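Local coordinates for protein 1-carboxybiuret hydrolase subunit AtzE (Pseudomonas sp., PDB 6C62) that hydrolyses 1-carboxybiuret to urea-1,3-dicarboxylate and ammonia, a step in the breakdown of atrazine, at residues I368-P373 and G398-P403; A414-G419 and I426-I431. One frame throughout, in Å; residues are numbered along the deposited sequence. Where two conformers were deposited one is given.

Contact 1. Residues I368-P373 and G398-P403; sequences IAPATP and GLLTQP
L400 pushes one methyl, CD1, into the bend where the chain turns from P370 to P373. That methyl lies 3.8 Å from CB of P370, with CG of the same ring equally near, and the two side chains cross obliquely. Further along, CD1 meets backbone, reaching C of T372 at 3.6 Å. CG of L400 stands anti to its own carbonyl carbon, beside the backbone N (chi1 -57°), and CB rests 3.5 Å from O of P370. P373 adds a looser apolar edge: its CD lies near CD1 of L400, and its CG is 4.4 Å from CD1 of L399. In the amidase fold seen here, the contact sets the end of strand 366-370, inside the central mixed sheet, against the loop that leads into helix 402-407. No direct hydrogen bond joins the two segments. A water does so instead, donating to O of A371 at 2.7 Å and accepting from N of L400 at 3.0 Å. NE2 of Q429, on strand 426-432, is hydrogen-bonded to both O of P370 and O of L400. The carbonyl oxygen of A371 also has CG2 of T401 at 3.3 Å, and the OG1 branch of that threonine is bonded to O of N172. The T401 side chain lies about 8 Å from that of S174, the probable acyl-ester nucleophile.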
ATOM      1  N   ILE A 368       2.577 -13.158 -26.273  1.00 15.28           N
ATOM      2  CA  ILE A 368       1.449 -14.045 -26.467  1.00 16.25           C
ATOM      3  C   ILE A 368       1.501 -15.247 -25.526  1.00 14.56           C
ATOM      4  O   ILE A 368       2.522 -15.930 -25.390  1.00 13.57           O
ATOM      5  CB  ILE A 368       1.465 -14.619 -27.893  1.00 19.64           C
ATOM      6  CG1 ILE A 368       1.514 -13.503 -28.913  1.00 21.89           C
ATOM      7  CG2 ILE A 368       0.207 -15.456 -28.124  1.00 22.24           C
ATOM      8  CD1 ILE A 368       1.771 -14.082 -30.300  1.00 24.85           C
ATOM      9  N   ALA A 369       0.374 -15.541 -24.926  1.00 12.93           N
ATOM     10  CA  ALA A 369       0.204 -16.727 -24.105  1.00 14.02           C
ATOM     11  C   ALA A 369      -1.189 -17.285 -24.245  1.00 13.31           C
ATOM     12  O   ALA A 369      -2.079 -16.598 -24.718  1.00 13.82           O
ATOM     13  CB  ALA A 369       0.464 -16.348 -22.647  1.00 14.51           C
ATOM     14  N   PRO A 370      -1.415 -18.522 -23.792  1.00 15.04           N
ATOM     15  CA  PRO A 370      -2.787 -18.988 -23.784  1.00 15.13           C
ATOM     16  C   PRO A 370      -3.527 -18.368 -22.622  1.00 15.45           C
ATOM     17  O   PRO A 370      -2.913 -17.945 -21.640  1.00 14.11           O
ATOM     18  CB  PRO A 370      -2.665 -20.519 -23.618  1.00 16.76           C
ATOM     19  CG  PRO A 370      -1.181 -20.832 -23.500  1.00 17.89           C
ATOM     20  CD  PRO A 370      -0.479 -19.522 -23.237  1.00 16.08           C
ATOM     21  N   ALA A 371      -4.836 -18.259 -22.761  1.00 14.80           N
ATOM     22  CA  ALA A 371      -5.689 -17.738 -21.697  1.00 14.53           C
ATOM     23  C   ALA A 371      -6.039 -18.743 -20.614  1.00 14.93           C
ATOM     24  O   ALA A 371      -6.193 -18.376 -19.426  1.00 15.63           O
ATOM     25  CB  ALA A 371      -6.966 -17.171 -22.296  1.00 16.09           C
ATOM     26  N   THR A 372      -6.247 -19.996 -20.991  1.00 13.50           N
ATOM     27  CA  THR A 372      -6.579 -21.045 -20.034  1.00 13.30           C
ATOM     28  C   THR A 372      -5.795 -22.296 -20.437  1.00 14.12           C
ATOM     29  O   THR A 372      -5.414 -22.413 -21.614  1.00 14.72           O
ATOM     30  CB  THR A 372      -8.102 -21.365 -20.047  1.00 13.41           C
ATOM     31  OG1 THR A 372      -8.548 -21.571 -21.399  1.00 13.69           O
ATOM     32  CG2 THR A 372      -8.880 -20.273 -19.426  1.00 13.50           C
ATOM     33  N   PRO A 373      -5.500 -23.198 -19.482  1.00 14.66           N
ATOM     34  CA  PRO A 373      -4.690 -24.397 -19.796  1.00 14.29           C
ATOM     35  C   PRO A 373      -5.413 -25.394 -20.692  1.00 14.60           C
ATOM     36  O   PRO A 373      -4.765 -26.071 -21.468  1.00 14.88           O
ATOM     37  CB  PRO A 373      -4.388 -25.015 -18.443  1.00 15.87           C
ATOM     38  CG  PRO A 373      -4.907 -24.089 -17.425  1.00 17.27           C
ATOM     39  CD  PRO A 373      -5.832 -23.111 -18.062  1.00 15.18           C
ATOM     40  N   GLY A 398      -7.051 -20.427 -13.744  1.00 14.60           N
ATOM     41  CA  GLY A 398      -6.287 -19.144 -13.799  1.00 14.54           C
ATOM     42  C   GLY A 398      -4.777 -19.231 -13.769  1.00 13.45           C
ATOM     43  O   GLY A 398      -4.082 -18.233 -13.577  1.00 11.72           O
ATOM     44  N   LEU A 399      -4.239 -20.427 -13.938  1.00 13.42           N
ATOM     45  CA  LEU A 399      -2.778 -20.609 -13.913  1.00 14.23           C
ATOM     46  C   LEU A 399      -1.982 -19.645 -14.844  1.00 13.69           C
ATOM     47  O   LEU A 399      -0.886 -19.196 -14.500  1.00 13.42           O
ATOM     48  CB  LEU A 399      -2.445 -22.085 -14.299  1.00 15.46           C
ATOM     49  CG  LEU A 399      -2.615 -23.159 -13.211  1.00 16.53           C
ATOM     50  CD1 LEU A 399      -2.496 -24.552 -13.818  1.00 17.54           C
ATOM     51  CD2 LEU A 399      -1.627 -23.036 -12.068  1.00 17.53           C
ATOM     52  N   LEU A 400      -2.506 -19.420 -16.039  1.00 12.79           N
ATOM     53  CA  LEU A 400      -1.878 -18.612 -17.069  1.00 14.24           C
ATOM     54  C   LEU A 400      -2.251 -17.111 -17.008  1.00 14.72           C
ATOM     55  O   LEU A 400      -1.535 -16.265 -17.541  1.00 15.85           O
ATOM     56  CB  LEU A 400      -2.244 -19.142 -18.431  1.00 15.12           C
ATOM     57  CG  LEU A 400      -1.866 -20.626 -18.626  1.00 16.38           C
ATOM     58  CD1 LEU A 400      -2.421 -21.192 -19.932  1.00 19.40           C
ATOM     59  CD2 LEU A 400      -0.353 -20.781 -18.558  1.00 16.67           C
ATOM     60  N   THR A 401      -3.357 -16.795 -16.354  1.00 13.31           N
ATOM     61  CA  THR A 401      -3.838 -15.414 -16.249  1.00 12.00           C
ATOM     62  C   THR A 401      -3.231 -14.691 -15.037  1.00 11.78           C
ATOM     63  O   THR A 401      -2.925 -13.487 -15.095  1.00 12.59           O
ATOM     64  CB  THR A 401      -5.378 -15.356 -16.160  1.00 10.90           C
ATOM     65  OG1 THR A 401      -5.860 -16.289 -15.190  1.00 10.96           O
ATOM     66  CG2 THR A 401      -5.970 -15.704 -17.448  1.00 11.00           C
ATOM     67  N   GLN A 402      -3.098 -15.418 -13.943  1.00 12.29           N
ATOM     68  CA  GLN A 402      -2.775 -14.850 -12.646  1.00 12.80           C
ATOM     69  C   GLN A 402      -1.430 -14.088 -12.567  1.00 13.05           C
ATOM     70  O   GLN A 402      -1.381 -13.029 -11.973  1.00 12.72           O
ATOM     71  CB  GLN A 402      -2.904 -15.929 -11.547  1.00 13.36           C
ATOM     72  CG  GLN A 402      -2.902 -15.361 -10.135  1.00 14.76           C
ATOM     73  CD  GLN A 402      -3.584 -16.238  -9.096  1.00 16.76           C
ATOM     74  OE1 GLN A 402      -3.738 -17.432  -9.310  1.00 18.50           O
ATOM     75  NE2 GLN A 402      -4.098 -15.642  -8.017  1.00 17.01           N
ATOM     76  N   PRO A 403      -0.375 -14.577 -13.219  1.00 13.03           N
ATOM     77  CA  PRO A 403       0.906 -13.796 -13.183  1.00 13.81           C
ATOM     78  C   PRO A 403       0.805 -12.436 -13.889  1.00 13.94           C
ATOM     79  O   PRO A 403       1.487 -11.493 -13.507  1.00 15.31           O
ATOM     80  CB  PRO A 403       1.883 -14.697 -13.963  1.00 13.55           C
ATOM     81  CG  PRO A 403       1.270 -16.099 -13.942  1.00 14.11           C
ATOM     82  CD  PRO A 403      -0.213 -15.863 -13.922  1.00 12.97           C
TER
HETATM   83  O   HOH W   1      -5.337 -19.457 -17.131  1.00 19.79           O

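Contact 2. Residues A414-G419 and I426-I431; sequences APTWPG and IGVQLI
P418 lays its ring against the CG2 methyl of I426, CG to CG2 at 3.5 Å, the two side chains crossing at about a right angle. Just before this proline the strands are tied by four backbone bonds in two reciprocal pairs, A414 with V428 and T416 with I426. The bond from N of A414 to O of V428 measures 2.9 Å and is nearly straight at 171°. Between these pairs, P415 and G427 form a non-hydrogen-bonded pair, where CA of G427 makes a CA-H...O contact with O of A414 at 3.3 Å. T416 gives its partner a second grip. Its OG1, set between its own backbone N and carbonyl carbon (chi1 75°), donates to O of I426 at 2.8 Å, while N of T416 reaches that oxygen at 3.1 Å from the opposite face of the carbonyl plane. An alanine here would probably leave O of I426 with only the backbone bond from this strand. With side chains of A414, T416, I426 and V428 on one face and P415 on the other, the pairing is that of an antiparallel beta hairpin, formed by strands 411-416 and 426-432 inside the central sheet.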
ATOM      1  N   ALA A 414      -8.384 -13.091 -27.167  1.00 12.48           N
ATOM      2  CA  ALA A 414      -8.888 -13.320 -28.517  1.00 12.40           C
ATOM      3  C   ALA A 414      -9.379 -14.781 -28.656  1.00 12.91           C
ATOM      4  O   ALA A 414      -8.631 -15.713 -28.346  1.00 12.43           O
ATOM      5  CB  ALA A 414      -7.784 -13.064 -29.525  1.00 12.47           C
ATOM      6  N   PRO A 415     -10.623 -14.985 -29.111  1.00 12.17           N
ATOM      7  CA  PRO A 415     -11.221 -16.333 -29.165  1.00 13.19           C
ATOM      8  C   PRO A 415     -10.756 -17.115 -30.422  1.00 15.29           C
ATOM      9  O   PRO A 415     -10.806 -16.555 -31.518  1.00 18.71           O
ATOM     10  CB  PRO A 415     -12.713 -16.052 -29.203  1.00 12.53           C
ATOM     11  CG  PRO A 415     -12.805 -14.726 -29.912  1.00 12.32           C
ATOM     12  CD  PRO A 415     -11.577 -13.941 -29.493  1.00 12.89           C
ATOM     13  N   THR A 416     -10.209 -18.310 -30.229  1.00 16.90           N
ATOM     14  CA  THR A 416      -9.758 -19.182 -31.311  1.00 19.06           C
ATOM     15  C   THR A 416     -10.362 -20.580 -31.154  1.00 21.32           C
ATOM     16  O   THR A 416     -10.985 -20.917 -30.108  1.00 20.50           O
ATOM     17  CB  THR A 416      -8.222 -19.320 -31.363  1.00 20.38           C
ATOM     18  OG1 THR A 416      -7.806 -20.166 -30.315  1.00 19.94           O
ATOM     19  CG2 THR A 416      -7.491 -17.967 -31.209  1.00 19.66           C
ATOM     20  N   TRP A 417     -10.240 -21.374 -32.225  1.00 21.94           N
ATOM     21  CA  TRP A 417     -11.001 -22.610 -32.367  1.00 21.98           C
ATOM     22  C   TRP A 417     -10.017 -23.698 -32.821  1.00 27.18           C
ATOM     23  O   TRP A 417      -9.967 -24.014 -33.984  1.00 26.39           O
ATOM     24  CB  TRP A 417     -12.159 -22.425 -33.345  1.00 21.47           C
ATOM     25  CG  TRP A 417     -13.147 -21.406 -32.819  1.00 20.59           C
ATOM     26  CD1 TRP A 417     -13.094 -20.058 -32.986  1.00 20.71           C
ATOM     27  CD2 TRP A 417     -14.273 -21.662 -32.013  1.00 19.65           C
ATOM     28  NE1 TRP A 417     -14.144 -19.459 -32.358  1.00 20.31           N
ATOM     29  CE2 TRP A 417     -14.883 -20.420 -31.731  1.00 20.06           C
ATOM     30  CE3 TRP A 417     -14.832 -22.829 -31.459  1.00 21.63           C
ATOM     31  CZ2 TRP A 417     -16.037 -20.313 -30.936  1.00 20.02           C
ATOM     32  CZ3 TRP A 417     -15.999 -22.719 -30.699  1.00 19.75           C
ATOM     33  CH2 TRP A 417     -16.574 -21.467 -30.442  1.00 20.10           C
ATOM     34  N   PRO A 418      -9.207 -24.231 -31.891  1.00 31.12           N
ATOM     35  CA  PRO A 418      -8.237 -25.264 -32.287  1.00 33.00           C
ATOM     36  C   PRO A 418      -8.900 -26.633 -32.669  1.00 32.78           C
ATOM     37  O   PRO A 418      -9.983 -26.995 -32.182  1.00 28.04           O
ATOM     38  CB  PRO A 418      -7.281 -25.346 -31.073  1.00 30.46           C
ATOM     39  CG  PRO A 418      -8.123 -24.909 -29.916  1.00 31.03           C
ATOM     40  CD  PRO A 418      -9.231 -24.017 -30.432  1.00 31.84           C
ATOM     41  N   GLY A 419      -8.213 -27.358 -33.555  1.00 36.90           N
ATOM     42  CA  GLY A 419      -8.756 -28.542 -34.195  1.00 37.63           C
ATOM     43  C   GLY A 419      -9.059 -29.802 -33.407  1.00 41.02           C
ATOM     44  O   GLY A 419     -10.013 -30.518 -33.741  1.00 53.68           O
ATOM     45  N   ILE A 426     -10.801 -21.859 -27.269  1.00 16.22           N
ATOM     46  CA  ILE A 426      -9.798 -21.508 -26.283  1.00 18.68           C
ATOM     47  C   ILE A 426      -9.208 -20.171 -26.666  1.00 16.77           C
ATOM     48  O   ILE A 426      -9.063 -19.857 -27.833  1.00 19.17           O
ATOM     49  CB  ILE A 426      -8.772 -22.643 -26.097  1.00 19.84           C
ATOM     50  CG1 ILE A 426      -8.105 -22.554 -24.743  1.00 21.82           C
ATOM     51  CG2 ILE A 426      -7.770 -22.629 -27.219  1.00 21.81           C
ATOM     52  CD1 ILE A 426      -7.343 -23.809 -24.376  1.00 22.34           C
ATOM     53  N   GLY A 427      -8.947 -19.319 -25.678  1.00 17.12           N
ATOM     54  CA  GLY A 427      -8.518 -17.975 -25.945  1.00 14.47           C
ATOM     55  C   GLY A 427      -7.010 -17.816 -25.931  1.00 13.97           C
ATOM     56  O   GLY A 427      -6.283 -18.632 -25.311  1.00 12.70           O
ATOM     57  N   VAL A 428      -6.555 -16.746 -26.593  0.50 13.65           N
ATOM     58  CA  VAL A 428      -5.170 -16.335 -26.522  0.50 14.67           C
ATOM     59  C   VAL A 428      -5.071 -14.961 -25.865  0.50 14.09           C
ATOM     60  O   VAL A 428      -5.804 -14.033 -26.243  0.50 16.21           O
ATOM     61  CB  VAL A 428      -4.550 -16.334 -27.951  0.50 15.29           C
ATOM     62  CG1 VAL A 428      -5.108 -15.238 -28.811  0.50 15.12           C
ATOM     63  CG2 VAL A 428      -3.066 -16.123 -27.882  0.50 16.22           C
ATOM     64  N   GLN A 429      -4.129 -14.814 -24.927  1.00 13.33           N
ATOM     65  CA  GLN A 429      -3.812 -13.510 -24.321  1.00 12.23           C
ATOM     66  C   GLN A 429      -2.810 -12.761 -25.214  1.00 11.30           C
ATOM     67  O   GLN A 429      -1.733 -13.297 -25.544  1.00 11.16           O
ATOM     68  CB  GLN A 429      -3.171 -13.682 -22.942  1.00 11.67           C
ATOM     69  CG  GLN A 429      -4.021 -14.386 -21.901  1.00 11.43           C
ATOM     70  CD  GLN A 429      -3.388 -14.359 -20.518  1.00 11.28           C
ATOM     71  OE1 GLN A 429      -3.562 -13.377 -19.778  1.00 10.75           O
ATOM     72  NE2 GLN A 429      -2.687 -15.442 -20.127  1.00 10.60           N
ATOM     73  N   LEU A 430      -3.167 -11.539 -25.579  1.00 10.53           N
ATOM     74  CA  LEU A 430      -2.264 -10.594 -26.237  1.00 10.78           C
ATOM     75  C   LEU A 430      -1.940  -9.521 -25.197  1.00 10.98           C
ATOM     76  O   LEU A 430      -2.806  -8.718 -24.808  1.00  9.86           O
ATOM     77  CB  LEU A 430      -2.956 -10.010 -27.453  1.00 11.39           C
ATOM     78  CG  LEU A 430      -3.537 -11.042 -28.456  1.00 12.61           C
ATOM     79  CD1 LEU A 430      -4.412 -10.362 -29.463  1.00 13.43           C
ATOM     80  CD2 LEU A 430      -2.442 -11.794 -29.130  1.00 13.74           C
ATOM     81  N   ILE A 431      -0.717  -9.559 -24.679  1.00 10.77           N
ATOM     82  CA  ILE A 431      -0.316  -8.835 -23.465  1.00 11.17           C
ATOM     83  C   ILE A 431       0.600  -7.727 -23.916  1.00 11.49           C
ATOM     84  O   ILE A 431       1.541  -7.971 -24.682  1.00 12.01           O
ATOM     85  CB  ILE A 431       0.460  -9.723 -22.483  1.00 10.91           C
ATOM     86  CG1 ILE A 431      -0.284 -11.026 -22.222  1.00 12.40           C
ATOM     87  CG2 ILE A 431       0.730  -9.032 -21.169  1.00 10.36           C
ATOM     88  CD1 ILE A 431       0.543 -12.160 -21.686  1.00 13.02           C
TER

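Both contacts are essentially buried, and they meet within one sheet, where strand 366-370 of contact 1 neighbours strand 426-432 of contact 2. Their chemistry follows their place. Contact 2 joins two strands within the sheet and rests on direct backbone bonds with one threonine hydroxyl added; contact 1 joins a strand end to a loop and relies on apolar packing and a bridging water. N of Q429 lies 2.7 Å from O of A369, a probable hydrogen bond between the two. S180, outside both, bonds T372 of contact 1 and G427 of contact 2 through its OG. Contact 1 also approaches the probable catalytic serines, whereas contact 2 lies apart from them, with P418 at its partly exposed end.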